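Local coordinates for A rubisco-like protein (PDB 3NWR) that is a rubisco-like member of the rubisco large-chain family and probably acts as a lyase, on a substrate that its family alone does not identify, at residues S137-A140 against L144-H147; S268-L273 against T306-S311. All coordinates share one frame; numbering follows the deposited sequence.

Interaction 1 of 2, residues S137-A140 against L144-H147; sequences SYRA and LPRH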
loop_
_atom_site.group_PDB
_atom_site.type_symbol
_atom_site.label_atom_id
_atom_site.label_comp_id
_atom_site.label_asym_id
_atom_site.label_seq_id
_atom_site.Cartn_x
_atom_site.Cartn_y
_atom_site.Cartn_z
ATOM N N SER A 137 -2.136 17.612 -19.551
ATOM C CA SER A 137 -3.594 17.661 -19.614
ATOM C C SER A 137 -4.242 16.556 -18.782
ATOM O O SER A 137 -5.352 16.713 -18.281
ATOM C CB SER A 137 -4.077 17.594 -21.067
ATOM O OG SER A 137 -3.616 16.421 -21.724
ATOM N N TYR A 138 -3.543 15.436 -18.643
ATOM C CA TYR A 138 -4.026 14.350 -17.792
ATOM C C TYR A 138 -3.763 14.674 -16.318
ATOM O O TYR A 138 -4.648 14.530 -15.467
ATOM C CB TYR A 138 -3.345 13.041 -18.191
ATOM C CG TYR A 138 -3.845 11.798 -17.487
ATOM C CD1 TYR A 138 -5.181 11.405 -17.567
ATOM C CD2 TYR A 138 -2.962 10.985 -16.776
ATOM C CE1 TYR A 138 -5.629 10.241 -16.935
ATOM C CE2 TYR A 138 -3.402 9.829 -16.140
ATOM C CZ TYR A 138 -4.734 9.467 -16.223
ATOM O OH TYR A 138 -5.172 8.314 -15.601
ATOM N N ARG A 139 -2.550 15.120 -16.016
ATOM C CA ARG A 139 -2.204 15.508 -14.645
ATOM C C ARG A 139 -3.201 16.520 -14.074
ATOM O O ARG A 139 -3.562 16.475 -12.895
ATOM C CB ARG A 139 -0.781 16.077 -14.611
ATOM C CG ARG A 139 -0.174 16.245 -13.217
ATOM C CD ARG A 139 -0.478 17.615 -12.609
ATOM N NE ARG A 139 -0.013 17.686 -11.225
ATOM C CZ ARG A 139 -0.738 17.286 -10.185
ATOM N NH1 ARG A 139 -1.964 16.802 -10.380
ATOM N NH2 ARG A 139 -0.248 17.366 -8.952
ATOM N N ALA A 140 -3.649 17.430 -14.931
ATOM C CA ALA A 140 -4.593 18.467 -14.539
ATOM C C ALA A 140 -5.936 17.926 -14.049
ATOM O O ALA A 140 -6.685 18.645 -13.392
ATOM C CB ALA A 140 -4.812 19.446 -15.712
ATOM N N LEU A 144 -3.888 19.240 -7.541
ATOM C CA LEU A 144 -2.634 19.963 -7.376
ATOM C C LEU A 144 -2.370 20.210 -5.897
ATOM O O LEU A 144 -3.302 20.256 -5.099
ATOM C CB LEU A 144 -2.731 21.314 -8.088
ATOM C CG LEU A 144 -2.868 21.244 -9.606
ATOM C CD1 LEU A 144 -3.264 22.611 -10.162
ATOM C CD2 LEU A 144 -1.570 20.761 -10.227
ATOM N N PRO A 145 -1.095 20.399 -5.533
ATOM C CA PRO A 145 -0.819 20.821 -4.159
ATOM C C PRO A 145 -1.493 22.170 -3.910
ATOM O O PRO A 145 -1.386 23.081 -4.741
ATOM C CB PRO A 145 0.704 20.973 -4.120
ATOM C CG PRO A 145 1.161 20.960 -5.537
ATOM C CD PRO A 145 0.114 20.321 -6.371
ATOM N N ARG A 146 -2.202 22.287 -2.795
ATOM C CA ARG A 146 -2.860 23.536 -2.440
ATOM C C ARG A 146 -1.834 24.609 -2.059
ATOM O O ARG A 146 -2.030 25.804 -2.329
ATOM C CB ARG A 146 -3.808 23.285 -1.269
ATOM C CG ARG A 146 -4.815 24.371 -1.048
ATOM C CD ARG A 146 -5.736 24.028 0.116
ATOM N NE ARG A 146 -6.706 22.976 -0.186
ATOM C CZ ARG A 146 -7.954 23.208 -0.587
ATOM N NH1 ARG A 146 -8.368 24.457 -0.754
ATOM N NH2 ARG A 146 -8.793 22.200 -0.823
ATOM N N HIS A 147 -0.740 24.176 -1.435
ATOM C CA HIS A 147 0.255 25.081 -0.863
ATOM C C HIS A 147 1.663 24.851 -1.379
ATOM O O HIS A 147 2.383 25.806 -1.687
ATOM C CB HIS A 147 0.262 24.951 0.659
ATOM C CG HIS A 147 -1.017 25.393 1.290
ATOM N ND1 HIS A 147 -1.392 26.719 1.356
ATOM C CD2 HIS A 147 -2.028 24.684 1.845
ATOM C CE1 HIS A 147 -2.573 26.809 1.945
ATOM N NE2 HIS A 147 -2.983 25.588 2.247
#
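Leu144 lays its CD2 methyl over one face of the Arg139 guanidinium. The methyl stands 3.5 Å above the plane, over the centre of the group. Leu144 CD2 lies 3.6 Å from both CZ and NE of Arg139, with NH1 and NH2 a little farther. Pro145 adds a smaller touch, with its CD 3.9 Å from Arg139 NH2, coming in obliquely. No hydrogen bond joins the two segments.

Arg139 leaves helix 136-139 to one side of Leu144, and its end then comes nearer. CG is anti to the backbone N (chi1 -167°), and a bend at chi2 (-90°) turns the rest of the chain toward residues 144-145. Leu144 and Pro145 belong to the loop that runs on to helix 148-156. The contact spans three intervening residues. It lies in the connection between strand 126-133, the last of the antiparallel sheet along the chain, and strand 163-165, the first of the parallel barrel strands.

The polar rim of the guanidinium is used elsewhere. NE makes a salt bridge to Asp349, and NH1 donates to the carbonyl O of Glu143. These bonds would limit rotation of the group and keep one face turned to Leu144. With Asp349 bonded to NE, the charge is probably largely balanced although Arg139 is buried, which is consistent with an apolar methyl covering its face.

Interaction 2 of 2, residues S268-L273 against T306-S311; sequences SAIQSL and TLWRLS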
loop_
_atom_site.group_PDB
_atom_site.type_symbol
_atom_site.label_atom_id
_atom_site.label_comp_id
_atom_site.label_asym_id
_atom_site.label_seq_id
_atom_site.Cartn_x
_atom_site.Cartn_y
_atom_site.Cartn_z
ATOM N N SER A 268 -7.520 6.799 -2.472
ATOM C CA SER A 268 -8.944 7.141 -2.454
ATOM C C SER A 268 -9.285 8.092 -1.316
ATOM O O SER A 268 -10.034 9.065 -1.498
ATOM C CB SER A 268 -9.789 5.865 -2.322
ATOM O OG SER A 268 -9.584 5.035 -3.443
ATOM N N ALA A 269 -8.753 7.808 -0.135
ATOM C CA ALA A 269 -9.012 8.650 1.030
ATOM C C ALA A 269 -8.307 9.992 0.919
ATOM O O ALA A 269 -8.895 11.042 1.208
ATOM C CB ALA A 269 -8.584 7.947 2.315
ATOM N N ILE A 270 -7.040 9.971 0.519
ATOM C CA ILE A 270 -6.284 11.218 0.509
ATOM C C ILE A 270 -6.799 12.206 -0.533
ATOM O O ILE A 270 -6.880 13.409 -0.257
ATOM C CB ILE A 270 -4.770 10.972 0.366
ATOM C CG1 ILE A 270 -4.239 10.155 1.555
ATOM C CG2 ILE A 270 -4.025 12.301 0.218
ATOM C CD1 ILE A 270 -4.456 10.777 2.936
ATOM N N GLN A 271 -7.166 11.720 -1.716
ATOM C CA GLN A 271 -7.696 12.626 -2.731
ATOM C C GLN A 271 -8.982 13.283 -2.228
ATOM O O GLN A 271 -9.190 14.486 -2.416
ATOM C CB GLN A 271 -7.907 11.921 -4.076
ATOM C CG GLN A 271 -8.385 12.892 -5.142
ATOM C CD GLN A 271 -8.464 12.303 -6.531
ATOM O OE1 GLN A 271 -8.154 11.129 -6.756
ATOM N NE2 GLN A 271 -8.879 13.127 -7.483
ATOM N N SER A 272 -9.831 12.510 -1.555
ATOM C CA SER A 272 -11.064 13.075 -1.016
ATOM C C SER A 272 -10.774 14.087 0.098
ATOM O O SER A 272 -11.369 15.161 0.130
ATOM C CB SER A 272 -12.000 11.971 -0.524
ATOM O OG SER A 272 -12.554 11.279 -1.632
ATOM N N LEU A 273 -9.849 13.751 0.991
ATOM C CA LEU A 273 -9.472 14.653 2.077
ATOM C C LEU A 273 -8.930 15.952 1.506
ATOM O O LEU A 273 -9.228 17.030 2.009
ATOM C CB LEU A 273 -8.416 14.008 2.967
ATOM C CG LEU A 273 -7.796 14.891 4.050
ATOM C CD1 LEU A 273 -8.863 15.318 5.072
ATOM C CD2 LEU A 273 -6.667 14.131 4.724
ATOM N N THR A 306 5.076 10.342 -8.100
ATOM C CA THR A 306 4.149 10.772 -9.146
ATOM C C THR A 306 2.709 10.450 -8.745
ATOM O O THR A 306 1.843 11.338 -8.731
ATOM C CB THR A 306 4.466 10.117 -10.496
ATOM O OG1 THR A 306 5.759 10.544 -10.944
ATOM C CG2 THR A 306 3.420 10.509 -11.531
ATOM N N LEU A 307 2.454 9.185 -8.407
ATOM C CA LEU A 307 1.110 8.781 -8.011
ATOM C C LEU A 307 0.631 9.576 -6.808
ATOM O O LEU A 307 -0.487 10.091 -6.804
ATOM C CB LEU A 307 1.078 7.291 -7.702
ATOM C CG LEU A 307 1.389 6.380 -8.882
ATOM C CD1 LEU A 307 1.536 4.961 -8.366
ATOM C CD2 LEU A 307 0.280 6.471 -9.920
ATOM N N TRP A 308 1.472 9.692 -5.785
ATOM C CA TRP A 308 1.058 10.439 -4.596
ATOM C C TRP A 308 0.813 11.925 -4.850
ATOM O O TRP A 308 -0.093 12.513 -4.281
ATOM C CB TRP A 308 1.986 10.159 -3.396
ATOM C CG TRP A 308 1.545 8.892 -2.775
ATOM C CD1 TRP A 308 2.151 7.658 -2.841
ATOM C CD2 TRP A 308 0.318 8.702 -2.087
ATOM N NE1 TRP A 308 1.370 6.720 -2.192
ATOM C CE2 TRP A 308 0.242 7.345 -1.720
ATOM C CE3 TRP A 308 -0.723 9.565 -1.722
ATOM C CZ2 TRP A 308 -0.843 6.828 -1.006
ATOM C CZ3 TRP A 308 -1.791 9.052 -1.027
ATOM C CH2 TRP A 308 -1.848 7.694 -0.677
ATOM N N ARG A 309 1.602 12.529 -5.733
ATOM C CA ARG A 309 1.391 13.939 -6.021
ATOM C C ARG A 309 0.045 14.187 -6.712
ATOM O O ARG A 309 -0.533 15.267 -6.579
ATOM C CB ARG A 309 2.571 14.492 -6.812
ATOM C CG ARG A 309 3.744 14.810 -5.896
ATOM C CD ARG A 309 5.041 15.050 -6.649
ATOM N NE ARG A 309 4.990 16.243 -7.487
ATOM C CZ ARG A 309 6.029 16.681 -8.186
ATOM N NH1 ARG A 309 5.919 17.777 -8.931
ATOM N NH2 ARG A 309 7.186 16.017 -8.136
ATOM N N LEU A 310 -0.473 13.184 -7.413
ATOM C CA LEU A 310 -1.801 13.309 -8.024
ATOM C C LEU A 310 -2.919 13.440 -6.987
ATOM O O LEU A 310 -4.027 13.877 -7.319
ATOM C CB LEU A 310 -2.097 12.146 -8.981
ATOM C CG LEU A 310 -1.118 12.002 -10.153
ATOM C CD1 LEU A 310 -1.422 10.745 -10.972
ATOM C CD2 LEU A 310 -1.145 13.240 -11.051
ATOM N N SER A 311 -2.649 13.060 -5.738
ATOM C CA SER A 311 -3.653 13.229 -4.680
ATOM C C SER A 311 -3.621 14.621 -4.064
ATOM O O SER A 311 -4.488 14.975 -3.261
ATOM C CB SER A 311 -3.483 12.188 -3.573
ATOM O OG SER A 311 -2.337 12.471 -2.791
#
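Ile270 and Trp308 cross at about a right angle between two helices of the catalytic TIM barrel, 267-276 and 301-309. Ile270 meets the six-membered end of the indole at its edge. CG1 of Ile270 lies 3.7 Å from CZ3 of Trp308, near the ring plane, and CB of Ile270 is in that plane at 3.8 Å from the same CZ3. The touch is apolar, and the ring faces take no part in it. Phe267 and Tyr304 meet the indole as further aromatic neighbours.

The two branches of Ile270 divide the work. CG1 lies beside the backbone N and anti to the carbonyl carbon (chi1 -62°), which brings it to the indole. CG2 turns instead to Ser311, 3.5 Å from its OG and 3.8 Å from its CB. Gln271 meets Ser311 through its backbone, with Gln271 CA 4.0 Å from Ser311 O. Here the backbones come closest, with Gln271 and Ser311 CA atoms 4.5 Å apart.

All four touching residues are buried. Beyond them, Ser268 and Ser272 of helix 267-276 hydrogen-bond to the second subunit, so this helix lies between the 306-311 segment and the dimer partner. The carbonyl O of Ser311 is buried with no polar partner in the model. The hydroxyl of Ser311 does have a partner: OG donates to Trp308 O at 2.7 Å, in the carbonyl plane with a C=O...donor angle of 150°, and the same oxygen also accepts from Ser311 N.

In the fold
Interaction 1 comes first along the chain and closes before interaction 2 opens. Their centres are about 10 Å apart, on the same side of the chain's centre. Interaction 1 lies between the last strand of the antiparallel sheet, 126-133, and the first strand of the parallel sheet, 163-165. Interaction 2 lies within the catalytic domain, between helices 267-276 and 301-309. The two meet at Arg309 and Leu310: Arg139 NH2 is 3.2 Å from Arg309 O, a weak hydrogen bond, and Arg139 NH1 packs on Leu310. Asp349 ties them further, as it forms salt bridges with both Arg139 and Arg309. Thus the connection after strand 126-133 packs on the 306-311 segment, which in turn packs on helix 267-276 at the second subunit.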